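Local coordinates for catalase (Pseudomonas syringae, PDB 1M7S) that breaks hydrogen peroxide down into water and oxygen with a haem cofactor, protecting the cell from its toxic effects, at the interface of chains A and B. Sequence-based numbering; all coordinates share one arbitrary frame. Chains: chain A/B, Catalase.

The interface of chains A and B. Residues chain A 3, 11-13; chain B 315, 387, 390.
A:Val11 of the N-terminal arm meets B:Ala390 and B:Pro315 through one methyl branch, CG2, and this small patch, part of a larger interface, exemplifies how an arm that doubles back on itself can dock on a neighbouring subunit by a little packing, a backbone hydrogen bond and a water bridge. With CG1 anti to the carbonyl carbon (chi1 -66°), CG2 is left flanked by the backbone N and the carbonyl carbon and points towards chain B. There it lies 3.7 Å from the B:Ala390 CB methyl and 3.9 Å from CG of B:Pro315; the proline and valine side chains cross at about a right angle. The B:Ala390 methyl also rests against CA of A:Gly13, and A:Thr3 CG2 against the B:Asp387 CB methylene.

Polar contact is made first by backbone: the amide N of B:Asp387 donates to the carbonyl O of A:Val12 at 3.0 Å, nearly straight (168° at H) and in the carbonyl plane. A water then links side chains, standing 2.8 Å from the A:Thr3 hydroxyl OG1 and 2.9 Å from the carboxylate OD2 of B:Asp387. The aspartate swings its CG opposite the backbone N (chi1 -175°), taking the carboxylate away from the amide and towards this water.

The arm is loop; on chain B it meets loop residues and the end of 3-10 helix 388-390. The contact's centre is about 41 Å from A:His52, the distal catalytic histidine, suggesting a part in tetramer assembly rather than directly in catalysis.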
ATOM      1  N   THR A   3      11.364 -31.128  -6.702  1.00 18.18           N
ATOM      2  CA  THR A   3      11.761 -30.113  -7.660  1.00 17.70           C
ATOM      3  C   THR A   3      11.331 -28.697  -7.227  1.00 15.47           C
ATOM      4  O   THR A   3      10.302 -28.524  -6.597  1.00 12.13           O
ATOM      5  CB  THR A   3      11.040 -30.401  -9.001  1.00 19.09           C
ATOM      6  OG1 THR A   3      11.302 -31.784  -9.313  1.00 21.90           O
ATOM      7  CG2 THR A   3      11.574 -29.475 -10.083  1.00 19.84           C
ATOM      8  N   VAL A  11       7.201 -26.601 -12.367  1.00 12.58           N
ATOM      9  CA  VAL A  11       8.585 -26.906 -12.059  1.00 11.58           C
ATOM     10  C   VAL A  11       9.510 -25.971 -12.818  1.00 10.92           C
ATOM     11  O   VAL A  11       9.231 -25.525 -13.925  1.00 13.31           O
ATOM     12  CB  VAL A  11       8.962 -28.383 -12.333  1.00 13.84           C
ATOM     13  CG1 VAL A  11       8.189 -29.295 -11.363  1.00 14.70           C
ATOM     14  CG2 VAL A  11       8.690 -28.771 -13.774  1.00 14.76           C
ATOM     15  N   VAL A  12      10.658 -25.654 -12.233  1.00 12.21           N
ATOM     16  CA  VAL A  12      11.691 -24.831 -12.837  1.00 11.71           C
ATOM     17  C   VAL A  12      12.749 -25.689 -13.524  1.00 13.67           C
ATOM     18  O   VAL A  12      13.188 -26.686 -12.982  1.00 13.49           O
ATOM     19  CB  VAL A  12      12.349 -23.923 -11.778  1.00 12.52           C
ATOM     20  CG1 VAL A  12      13.575 -23.184 -12.318  1.00 11.74           C
ATOM     21  CG2 VAL A  12      11.288 -22.948 -11.290  1.00 12.34           C
ATOM     22  N   GLY A  13      13.163 -25.266 -14.731  1.00 13.72           N
ATOM     23  CA  GLY A  13      14.182 -26.071 -15.430  1.00 15.93           C
ATOM     24  C   GLY A  13      15.614 -25.690 -15.125  1.00 15.04           C
ATOM     25  O   GLY A  13      16.513 -26.546 -15.287  1.00 14.79           O
TER
ATOM     26  N   PRO B 315       5.014 -26.728 -18.072  1.00 20.61           N
ATOM     27  CA  PRO B 315       5.856 -27.457 -19.002  1.00 21.98           C
ATOM     28  C   PRO B 315       5.009 -27.954 -20.176  1.00 20.68           C
ATOM     29  O   PRO B 315       3.924 -28.530 -20.001  1.00 20.39           O
ATOM     30  CB  PRO B 315       6.460 -28.645 -18.245  1.00 24.25           C
ATOM     31  CG  PRO B 315       6.265 -28.234 -16.795  1.00 24.27           C
ATOM     32  CD  PRO B 315       5.113 -27.253 -16.712  1.00 22.22           C
ATOM     33  N   ASP B 387      14.410 -29.369 -12.743  1.00 19.94           N
ATOM     34  CA  ASP B 387      14.125 -30.542 -13.604  1.00 21.22           C
ATOM     35  C   ASP B 387      14.584 -30.196 -15.019  1.00 20.22           C
ATOM     36  O   ASP B 387      13.990 -29.333 -15.676  1.00 18.36           O
ATOM     37  CB  ASP B 387      12.624 -30.782 -13.629  1.00 24.43           C
ATOM     38  CG  ASP B 387      12.162 -32.030 -14.372  1.00 27.44           C
ATOM     39  OD1 ASP B 387      12.988 -32.686 -15.038  1.00 27.43           O
ATOM     40  OD2 ASP B 387      10.952 -32.352 -14.303  1.00 28.23           O
ATOM     41  N   ALA B 390      12.273 -29.616 -17.919  1.00 21.73           N
ATOM     42  CA  ALA B 390      11.509 -28.387 -17.957  1.00 19.05           C
ATOM     43  C   ALA B 390      12.325 -27.183 -18.456  1.00 18.71           C
ATOM     44  O   ALA B 390      11.836 -26.048 -18.380  1.00 17.43           O
ATOM     45  CB  ALA B 390      10.978 -28.071 -16.564  1.00 19.58           C
TER
HETATM   46  O   HOH W   1      10.040 -32.826 -11.614  1.00 33.14           O